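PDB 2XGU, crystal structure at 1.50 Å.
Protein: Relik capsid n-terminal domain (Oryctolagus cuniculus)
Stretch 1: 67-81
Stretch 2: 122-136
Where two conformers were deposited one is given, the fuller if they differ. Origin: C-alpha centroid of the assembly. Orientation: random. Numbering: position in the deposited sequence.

Stretch 1 (67-81) QLVIDKIKEKAIAWD
Stretch 2, residues 122-136: TLYRTWVLEALQECQ

How do the two backbones run? Residues 67-81 form one unbroken α-helix that extends beyond both ends of the stretch, with phi/psi near -63/-41 and i to i+4 hydrogen bonds such as Ile 73 N to Val 69 O at 3.1 Å. The second stretch enters already helical at Thr 122, with phi/psi near -62/-43 through Gln 133, and then loosens: Cys 135 (-111/15) bonds back through its N to Leu 132 O at 3.0 Å, and Gln 136 turns extended (-52/131). The axes approach to 8.5 Å, their N-to-C directions 131° apart, so the chains run roughly counter to each other but clearly splayed.

Where do the backbones come nearest? At Val 69 and Ala 131, whose CA atoms lie 5.4 Å apart; the small side chain of Ala 131 sits as a knob among Val 69, Lys 72, Ile 73 and Lys 76. Its CB is 3.6 Å from Val 69 O and 3.8 Å from both Lys 72 CB and Ile 73 CG1, so a methyl group meets the opposing backbone directly. Val 69 (chi1 t) places CG2 3.8 Å from Leu 132 CD2 and 3.9 Å from Cys 135 SG.

How does Ile 73 fill the interior? With chi1 m and chi2 t, it enters a hole formed by Tyr 124, Trp 127, Val 128 and Ala 131. Its CD1 lies 3.9 Å from Val 128 CG2, while its CG2 meets the edge of the Tyr 124 ring, 4.1 Å from CE1.

Why can lysines line this contact? Their aliphatic stems pack while their amines engage acids, Lys 76 directly and Lys 72 through a water. Lys 76 (m, t, t, m) lays CB over one face of Trp 127 (chi1 m, chi2 -1°), 4.3 Å from the centroid of its five-membered ring. Its NZ then forms salt bridges with Glu 130 OE1 at 3.3 Å and Glu 134 OE2 at 3.4 Å, each a weak hydrogen bond. Lys 72, with the same rotamer pattern, brings CE 3.6 Å from Cys 135 SG; a water accepts from its NZ at 2.8 Å and donates to Glu 134 OE1 at 2.6 Å.

What closes the end where Trp 80 lies? Trp 80 (chi1 t, chi2 -97°) and Trp 127 form an offset edge-to-face pair, the edge of Trp 127 toward the face of Trp 80, with planes at 62°. Trp 80 CB is 3.8 Å from Trp 127 CH2. Leu 123 (t, p) sets CD2 over the Trp 80 six-membered ring, 4.2 Å from its centroid.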

ATOM      1  N   GLN A  67       7.546  12.718   6.935  1.00 25.21           N
ATOM      2  CA  GLN A  67       8.724  11.941   7.300  1.00 20.93           C
ATOM      3  C   GLN A  67       8.402  10.466   7.506  1.00 23.83           C
ATOM      4  O   GLN A  67       9.200   9.607   7.153  1.00 26.27           O
ATOM      5  CB  GLN A  67       9.395  12.521   8.550  1.00 30.65           C
ATOM      6  CG  GLN A  67      10.764  11.926   8.848  1.00 34.57           C
ATOM      7  N   LEU A  68       7.240  10.168   8.086  1.00 22.37           N
ATOM      8  CA  LEU A  68       6.856   8.781   8.296  1.00 22.18           C
ATOM      9  C   LEU A  68       6.623   8.097   6.942  1.00 20.81           C
ATOM     10  O   LEU A  68       7.007   6.943   6.741  1.00 20.77           O
ATOM     11  CB  LEU A  68       5.598   8.686   9.164  1.00 24.03           C
ATOM     12  N   VAL A  69       5.995   8.816   6.012  1.00 21.26           N
ATOM     13  CA  VAL A  69       5.747   8.295   4.675  1.00 22.23           C
ATOM     14  C   VAL A  69       7.059   8.044   3.935  1.00 19.72           C
ATOM     15  O   VAL A  69       7.247   6.988   3.347  1.00 21.68           O
ATOM     16  CB  VAL A  69       4.825   9.236   3.861  1.00 20.21           C
ATOM     17  CG1 VAL A  69       4.746   8.809   2.403  1.00 21.71           C
ATOM     18  CG2 VAL A  69       3.438   9.292   4.508  1.00 18.30           C
ATOM     19  N   ILE A  70       7.977   9.007   3.985  1.00 23.44           N
ATOM     20  CA  ILE A  70       9.260   8.851   3.311  1.00 23.79           C
ATOM     21  C   ILE A  70      10.067   7.716   3.932  1.00 26.82           C
ATOM     22  O   ILE A  70      10.758   6.974   3.228  1.00 25.95           O
ATOM     23  CB  ILE A  70      10.092  10.151   3.340  1.00 29.53           C
ATOM     24  CG1 ILE A  70       9.353  11.275   2.610  1.00 32.43           C
ATOM     25  CG2 ILE A  70      11.468   9.909   2.729  1.00 32.27           C
ATOM     26  CD1 ILE A  70       8.887  10.893   1.218  1.00 30.99           C
ATOM     27  N   ASP A  71       9.963   7.569   5.249  1.00 26.86           N
ATOM     28  CA  ASP A  71      10.622   6.466   5.941  1.00 24.90           C
ATOM     29  C   ASP A  71      10.144   5.105   5.424  1.00 23.71           C
ATOM     30  O   ASP A  71      10.944   4.173   5.290  1.00 25.35           O
ATOM     31  CB  ASP A  71      10.431   6.572   7.457  1.00 27.49           C
ATOM     32  CG  ASP A  71      11.321   7.638   8.087  1.00 39.52           C
ATOM     33  OD1 ASP A  71      12.255   8.122   7.412  1.00 44.04           O
ATOM     34  OD2 ASP A  71      11.088   7.987   9.263  1.00 47.99           O
ATOM     35  N   LYS A  72       8.853   4.987   5.136  1.00 20.35           N
ATOM     36  CA  LYS A  72       8.319   3.722   4.648  1.00 22.86           C
ATOM     37  C   LYS A  72       8.764   3.447   3.214  1.00 19.56           C
ATOM     38  O   LYS A  72       9.060   2.311   2.874  1.00 21.52           O
ATOM     39  CB  LYS A  72       6.795   3.650   4.798  1.00 20.04           C
ATOM     40  CG  LYS A  72       6.365   3.490   6.242  1.00 24.83           C
ATOM     41  CD  LYS A  72       4.875   3.286   6.380  1.00 30.64           C
ATOM     42  CE  LYS A  72       4.509   3.129   7.851  1.00 34.77           C
ATOM     43  NZ  LYS A  72       5.367   2.124   8.537  1.00 36.59           N
ATOM     44  N   ILE A  73       8.827   4.489   2.384  1.00 17.92           N
ATOM     45  CA  ILE A  73       9.382   4.361   1.034  1.00 16.73           C
ATOM     46  C   ILE A  73      10.834   3.882   1.070  1.00 19.41           C
ATOM     47  O   ILE A  73      11.227   2.993   0.306  1.00 19.36           O
ATOM     48  CB  ILE A  73       9.273   5.688   0.246  1.00 15.53           C
ATOM     49  CG1 ILE A  73       7.801   6.031  -0.019  1.00 18.50           C
ATOM     50  CG2 ILE A  73      10.037   5.612  -1.069  1.00 18.91           C
ATOM     51  CD1 ILE A  73       7.591   7.466  -0.432  1.00 22.57           C
ATOM     52  N   LYS A  74      11.621   4.447   1.978  1.00 20.52           N
ATOM     53  CA  LYS A  74      13.022   4.052   2.112  1.00 21.25           C
ATOM     54  C   LYS A  74      13.135   2.601   2.536  1.00 22.83           C
ATOM     55  O   LYS A  74      14.014   1.878   2.068  1.00 23.03           O
ATOM     56  CB  LYS A  74      13.754   4.949   3.116  1.00 22.24           C
ATOM     57  CG  LYS A  74      14.102   6.311   2.542  1.00 34.02           C
ATOM     58  CD  LYS A  74      14.872   7.161   3.534  1.00 43.02           C
ATOM     59  CE  LYS A  74      15.060   8.578   3.008  1.00 46.85           C
ATOM     60  NZ  LYS A  74      15.759   9.453   3.996  1.00 52.14           N
ATOM     61  N   GLU A  75      12.238   2.174   3.418  1.00 23.00           N
ATOM     62  CA  GLU A  75      12.241   0.789   3.882  1.00 23.93           C
ATOM     63  C   GLU A  75      11.976  -0.168   2.721  1.00 20.42           C
ATOM     64  O   GLU A  75      12.612  -1.217   2.619  1.00 21.16           O
ATOM     65  CB  GLU A  75      11.222   0.582   5.009  1.00 31.69           C
ATOM     66  CG  GLU A  75      11.542   1.349   6.284  1.00 44.14           C
ATOM     67  CD  GLU A  75      10.423   1.269   7.313  1.00 56.16           C
ATOM     68  OE1 GLU A  75       9.460   0.502   7.090  1.00 59.06           O
ATOM     69  OE2 GLU A  75      10.511   1.972   8.345  1.00 60.01           O
ATOM     70  N   LYS A  76      11.035   0.197   1.853  1.00 20.12           N
ATOM     71  CA  LYS A  76      10.739  -0.595   0.659  1.00 18.00           C
ATOM     72  C   LYS A  76      11.932  -0.653  -0.287  1.00 19.66           C
ATOM     73  O   LYS A  76      12.210  -1.693  -0.893  1.00 19.18           O
ATOM     74  CB  LYS A  76       9.546  -0.017  -0.101  1.00 21.53           C
ATOM     75  CG  LYS A  76       8.236  -0.044   0.670  1.00 30.62           C
ATOM     76  CD  LYS A  76       7.117   0.555  -0.181  1.00 34.77           C
ATOM     77  CE  LYS A  76       5.851   0.780   0.618  1.00 30.57           C
ATOM     78  NZ  LYS A  76       5.379  -0.477   1.271  1.00 36.05           N
ATOM     79  N   ALA A  77      12.622   0.474  -0.420  1.00 17.44           N
ATOM     80  CA  ALA A  77      13.771   0.562  -1.308  1.00 16.81           C
ATOM     81  C   ALA A  77      14.904  -0.314  -0.775  1.00 19.44           C
ATOM     82  O   ALA A  77      15.560  -1.031  -1.533  1.00 18.91           O
ATOM     83  CB  ALA A  77      14.222   2.007  -1.437  1.00 17.27           C
ATOM     84  N   ILE A  78      15.133  -0.257   0.537  1.00 18.35           N
ATOM     85  CA  ILE A  78      16.145  -1.108   1.169  1.00 19.69           C
ATOM     86  C   ILE A  78      15.830  -2.596   0.964  1.00 21.05           C
ATOM     87  O   ILE A  78      16.705  -3.390   0.613  1.00 22.02           O
ATOM     88  CB  ILE A  78      16.295  -0.782   2.669  1.00 23.77           C
ATOM     89  CG1 ILE A  78      16.849   0.635   2.825  1.00 27.02           C
ATOM     90  CG2 ILE A  78      17.211  -1.801   3.352  1.00 27.74           C
ATOM     91  CD1 ILE A  78      16.908   1.133   4.250  1.00 31.05           C
ATOM     92  N   ALA A  79      14.569  -2.969   1.164  1.00 18.86           N
ATOM     93  CA  ALA A  79      14.150  -4.346   0.940  1.00 22.88           C
ATOM     94  C   ALA A  79      14.343  -4.755  -0.520  1.00 16.84           C
ATOM     95  O   ALA A  79      14.814  -5.867  -0.807  1.00 21.66           O
ATOM     96  CB  ALA A  79      12.699  -4.519   1.350  1.00 22.72           C
ATOM     97  N   TRP A  80      13.978  -3.859  -1.432  1.00 16.23           N
ATOM     98  CA  TRP A  80      14.103  -4.132  -2.860  1.00 15.22           C
ATOM     99  C   TRP A  80      15.554  -4.433  -3.229  1.00 18.18           C
ATOM    100  O   TRP A  80      15.840  -5.416  -3.894  1.00 19.89           O
ATOM    101  CB  TRP A  80      13.579  -2.948  -3.694  1.00 16.36           C
ATOM    102  CG  TRP A  80      13.723  -3.204  -5.169  1.00 16.75           C
ATOM    103  CD1 TRP A  80      14.738  -2.780  -5.992  1.00 17.85           C
ATOM    104  CD2 TRP A  80      12.839  -3.970  -5.986  1.00 19.34           C
ATOM    105  NE1 TRP A  80      14.530  -3.239  -7.270  1.00 19.74           N
ATOM    106  CE2 TRP A  80      13.364  -3.961  -7.296  1.00 18.44           C
ATOM    107  CE3 TRP A  80      11.639  -4.648  -5.742  1.00 20.79           C
ATOM    108  CZ2 TRP A  80      12.738  -4.620  -8.357  1.00 24.39           C
ATOM    109  CZ3 TRP A  80      11.020  -5.306  -6.796  1.00 20.21           C
ATOM    110  CH2 TRP A  80      11.571  -5.283  -8.086  1.00 24.13           C
ATOM    111  N   ASP A  81      16.468  -3.582  -2.788  1.00 17.40           N
ATOM    112  CA  ASP A  81      17.860  -3.719  -3.187  1.00 15.66           C
ATOM    113  C   ASP A  81      18.507  -4.990  -2.622  1.00 20.01           C
ATOM    114  O   ASP A  81      19.384  -5.587  -3.249  1.00 21.05           O
ATOM    115  CB  ASP A  81      18.645  -2.460  -2.793  1.00 17.21           C
ATOM    116  CG  ASP A  81      18.281  -1.244  -3.639  1.00 18.98           C
ATOM    117  OD1 ASP A  81      17.810  -1.421  -4.787  1.00 20.71           O
ATOM    118  OD2 ASP A  81      18.490  -0.103  -3.159  1.00 18.42           O
ATOM    119  N   THR A 122       5.425   2.766 -12.514  1.00 12.07           N
ATOM    120  CA  THR A 122       4.234   2.105 -11.988  0.64 13.22           C
ATOM    121  C   THR A 122       4.534   1.514 -10.608  1.00 12.79           C
ATOM    122  O   THR A 122       3.733   1.598  -9.677  1.00 12.20           O
ATOM    123  CB  THR A 122       3.787   0.964 -12.912  0.64 13.44           C
ATOM    124  OG1 THR A 122       3.700   1.441 -14.264  0.64 19.66           O
ATOM    125  CG2 THR A 122       2.430   0.441 -12.481  0.64 17.78           C
ATOM    126  N   LEU A 123       5.704   0.903 -10.491  1.00 12.91           N
ATOM    127  CA  LEU A 123       6.135   0.303  -9.231  1.00 12.92           C
ATOM    128  C   LEU A 123       6.383   1.372  -8.164  1.00 14.42           C
ATOM    129  O   LEU A 123       6.026   1.190  -6.989  1.00 14.75           O
ATOM    130  CB  LEU A 123       7.392  -0.539  -9.454  1.00 13.35           C
ATOM    131  CG  LEU A 123       7.936  -1.219  -8.203  1.00 15.69           C
ATOM    132  CD1 LEU A 123       6.920  -2.187  -7.615  1.00 21.64           C
ATOM    133  CD2 LEU A 123       9.250  -1.947  -8.511  1.00 14.64           C
ATOM    134  N   TYR A 124       6.974   2.492  -8.562  1.00 12.21           N
ATOM    135  CA  TYR A 124       7.231   3.555  -7.591  1.00 12.10           C
ATOM    136  C   TYR A 124       5.923   4.144  -7.061  1.00 14.37           C
ATOM    137  O   TYR A 124       5.798   4.419  -5.860  1.00 13.69           O
ATOM    138  CB  TYR A 124       8.095   4.668  -8.194  1.00 12.87           C
ATOM    139  CG  TYR A 124       8.496   5.752  -7.213  1.00 11.03           C
ATOM    140  CD1 TYR A 124       8.967   5.430  -5.947  1.00 11.81           C
ATOM    141  CD2 TYR A 124       8.408   7.092  -7.562  1.00 12.02           C
ATOM    142  CE1 TYR A 124       9.358   6.405  -5.046  1.00 12.32           C
ATOM    143  CE2 TYR A 124       8.802   8.085  -6.671  1.00 15.70           C
ATOM    144  CZ  TYR A 124       9.264   7.735  -5.414  1.00 14.04           C
ATOM    145  OH  TYR A 124       9.662   8.708  -4.519  1.00 17.74           O
ATOM    146  N   ARG A 125       4.966   4.367  -7.957  1.00 12.94           N
ATOM    147  CA  ARG A 125       3.649   4.835  -7.546  1.00 11.32           C
ATOM    148  C   ARG A 125       3.037   3.869  -6.534  1.00 13.04           C
ATOM    149  O   ARG A 125       2.468   4.302  -5.530  1.00 13.28           O
ATOM    150  CB  ARG A 125       2.732   5.013  -8.757  1.00 10.45           C
ATOM    151  CG  ARG A 125       1.285   5.333  -8.397  1.00 12.31           C
ATOM    152  CD  ARG A 125       0.441   5.526  -9.658  1.00 12.67           C
ATOM    153  NE  ARG A 125      -0.967   5.729  -9.316  1.00 11.71           N
ATOM    154  CZ  ARG A 125      -1.827   4.746  -9.071  1.00 14.42           C
ATOM    155  NH1 ARG A 125      -1.440   3.475  -9.156  1.00 13.91           N
ATOM    156  NH2 ARG A 125      -3.084   5.031  -8.734  1.00 14.17           N
ATOM    157  N   THR A 126       3.167   2.569  -6.795  1.00 11.20           N
ATOM    158  CA  THR A 126       2.725   1.554  -5.852  1.00 12.78           C
ATOM    159  C   THR A 126       3.398   1.695  -4.486  1.00 17.56           C
ATOM    160  O   THR A 126       2.724   1.689  -3.459  1.00 14.97           O
ATOM    161  CB  THR A 126       2.954   0.151  -6.437  1.00 15.87           C
ATOM    162  OG1 THR A 126       2.041  -0.042  -7.522  1.00 19.18           O
ATOM    163  CG2 THR A 126       2.739  -0.925  -5.380  1.00 17.87           C
ATOM    164  N   TRP A 127       4.721   1.863  -4.461  1.00 12.86           N
ATOM    165  CA  TRP A 127       5.436   2.072  -3.198  1.00 12.61           C
ATOM    166  C   TRP A 127       4.924   3.301  -2.437  1.00 12.76           C
ATOM    167  O   TRP A 127       4.709   3.242  -1.225  1.00 14.14           O
ATOM    168  CB  TRP A 127       6.942   2.266  -3.447  1.00 13.00           C
ATOM    169  CG  TRP A 127       7.676   1.022  -3.866  1.00 12.63           C
ATOM    170  CD1 TRP A 127       7.162  -0.224  -4.023  1.00 13.27           C
ATOM    171  CD2 TRP A 127       9.073   0.925  -4.190  1.00 12.74           C
ATOM    172  NE1 TRP A 127       8.152  -1.106  -4.419  1.00 16.58           N
ATOM    173  CE2 TRP A 127       9.331  -0.418  -4.534  1.00 16.53           C
ATOM    174  CE3 TRP A 127      10.124   1.844  -4.225  1.00 17.62           C
ATOM    175  CZ2 TRP A 127      10.599  -0.861  -4.905  1.00 15.02           C
ATOM    176  CZ3 TRP A 127      11.387   1.405  -4.592  1.00 18.94           C
ATOM    177  CH2 TRP A 127      11.612   0.062  -4.916  1.00 15.58           C
ATOM    178  N   VAL A 128       4.734   4.411  -3.144  1.00 11.68           N
ATOM    179  CA  VAL A 128       4.300   5.647  -2.496  1.00 12.89           C
ATOM    180  C   VAL A 128       2.885   5.504  -1.932  1.00 11.70           C
ATOM    181  O   VAL A 128       2.613   5.893  -0.791  1.00 12.70           O
ATOM    182  CB  VAL A 128       4.393   6.833  -3.480  1.00 11.14           C
ATOM    183  CG1 VAL A 128       3.847   8.108  -2.854  1.00 11.67           C
ATOM    184  CG2 VAL A 128       5.843   7.047  -3.896  1.00 13.78           C
ATOM    185  N   LEU A 129       1.984   4.927  -2.722  1.00 11.72           N
ATOM    186  CA  LEU A 129       0.629   4.716  -2.238  0.73 10.28           C
ATOM    187  C   LEU A 129       0.594   3.721  -1.071  1.00 12.75           C
ATOM    188  O   LEU A 129      -0.141   3.929  -0.101  1.00 13.12           O
ATOM    189  CB  LEU A 129      -0.314   4.325  -3.397  0.73 11.89           C
ATOM    190  CG  LEU A 129      -0.714   5.548  -4.251  0.73 13.75           C
ATOM    191  CD1 LEU A 129      -1.237   5.181  -5.634  0.73 12.16           C
ATOM    192  CD2 LEU A 129      -1.750   6.410  -3.504  0.73 12.82           C
ATOM    193  N   GLU A 130       1.397   2.662  -1.133  1.00 13.83           N
ATOM    194  CA  GLU A 130       1.480   1.748   0.002  1.00 14.48           C
ATOM    195  C   GLU A 130       1.963   2.484   1.251  1.00 13.70           C
ATOM    196  O   GLU A 130       1.426   2.289   2.333  1.00 15.18           O
ATOM    197  CB  GLU A 130       2.383   0.559  -0.320  1.00 14.46           C
ATOM    198  CG  GLU A 130       1.739  -0.332  -1.375  1.00 15.05           C
ATOM    199  CD  GLU A 130       2.628  -1.455  -1.832  1.00 17.64           C
ATOM    200  OE1 GLU A 130       3.826  -1.438  -1.490  1.00 20.53           O
ATOM    201  OE2 GLU A 130       2.118  -2.363  -2.525  1.00 18.02           O
ATOM    202  N   ALA A 131       2.969   3.339   1.102  1.00 13.32           N
ATOM    203  CA  ALA A 131       3.506   4.077   2.236  1.00 12.33           C
ATOM    204  C   ALA A 131       2.464   5.010   2.843  1.00 14.25           C
ATOM    205  O   ALA A 131       2.296   5.059   4.061  1.00 15.03           O
ATOM    206  CB  ALA A 131       4.750   4.852   1.824  1.00 15.02           C
ATOM    207  N   LEU A 132       1.767   5.748   1.988  1.00 13.86           N
ATOM    208  CA  LEU A 132       0.676   6.607   2.460  1.00 14.75           C
ATOM    209  C   LEU A 132      -0.399   5.808   3.198  1.00 13.77           C
ATOM    210  O   LEU A 132      -0.835   6.174   4.294  1.00 13.91           O
ATOM    211  CB  LEU A 132       0.059   7.386   1.299  1.00 13.20           C
ATOM    212  CG  LEU A 132       0.939   8.472   0.702  1.00 14.00           C
ATOM    213  CD1 LEU A 132       0.430   8.886  -0.668  1.00 15.17           C
ATOM    214  CD2 LEU A 132       0.934   9.657   1.661  1.00 15.79           C
ATOM    215  N   GLN A 133      -0.834   4.712   2.586  1.00 15.11           N
ATOM    216  CA  GLN A 133      -1.876   3.875   3.160  1.00 16.91           C
ATOM    217  C   GLN A 133      -1.485   3.364   4.544  1.00 18.98           C
ATOM    218  O   GLN A 133      -2.321   3.302   5.455  1.00 18.16           O
ATOM    219  CB  GLN A 133      -2.130   2.696   2.223  1.00 16.32           C
ATOM    220  CG  GLN A 133      -3.581   2.282   1.986  1.00 31.54           C
ATOM    221  CD  GLN A 133      -4.459   3.376   1.390  1.00 24.05           C
ATOM    222  OE1 GLN A 133      -5.179   4.041   2.117  1.00 21.92           O
ATOM    223  NE2 GLN A 133      -4.424   3.541   0.070  1.00 22.27           N
ATOM    224  N   GLU A 134      -0.214   3.000   4.706  1.00 16.34           N
ATOM    225  CA  GLU A 134       0.286   2.467   5.971  1.00 19.41           C
ATOM    226  C   GLU A 134       0.432   3.547   7.055  1.00 20.82           C
ATOM    227  O   GLU A 134       0.607   3.230   8.231  1.00 24.12           O
ATOM    228  CB  GLU A 134       1.596   1.688   5.749  1.00 21.20           C
ATOM    229  CG  GLU A 134       1.388   0.436   4.879  1.00 21.91           C
ATOM    230  CD  GLU A 134       2.650  -0.068   4.171  1.00 38.69           C
ATOM    231  OE1 GLU A 134       3.773   0.258   4.620  1.00 45.14           O
ATOM    232  OE2 GLU A 134       2.513  -0.801   3.158  1.00 31.47           O
ATOM    233  N   CYS A 135       0.327   4.814   6.660  1.00 17.19           N
ATOM    234  CA  CYS A 135       0.388   5.933   7.601  1.00 20.01           C
ATOM    235  C   CYS A 135      -0.968   6.620   7.726  1.00 23.88           C
ATOM    236  O   CYS A 135      -1.065   7.734   8.232  1.00 23.26           O
ATOM    237  CB  CYS A 135       1.425   6.963   7.146  1.00 17.49           C
ATOM    238  SG  CYS A 135       3.109   6.361   7.076  1.00 23.39           S
ATOM    239  N   GLN A 136      -2.019   5.955   7.258  1.00 23.73           N
ATOM    240  CA  GLN A 136      -3.356   6.541   7.227  1.00 23.49           C
ATOM    241  C   GLN A 136      -3.781   7.106   8.581  1.00 27.21           C
ATOM    242  O   GLN A 136      -3.680   6.430   9.611  1.00 28.58           O
ATOM    243  CB  GLN A 136      -4.364   5.477   6.791  1.00 34.47           C
ATOM    244  CG  GLN A 136      -5.560   5.999   6.023  1.00 36.61           C
ATOM    245  CD  GLN A 136      -6.497   4.877   5.618  1.00 33.75           C
ATOM    246  OE1 GLN A 136      -6.405   4.331   4.516  1.00 35.13           O
ATOM    247  NE2 GLN A 136      -7.398   4.523   6.514  1.00 33.92           N
TER
HETATM  248  O   HOH W   1       4.467  -0.161   7.122  1.00 36.50           O
HETATM  249  O   HOH W   2       6.250  -2.466  -0.060  1.00 63.36           O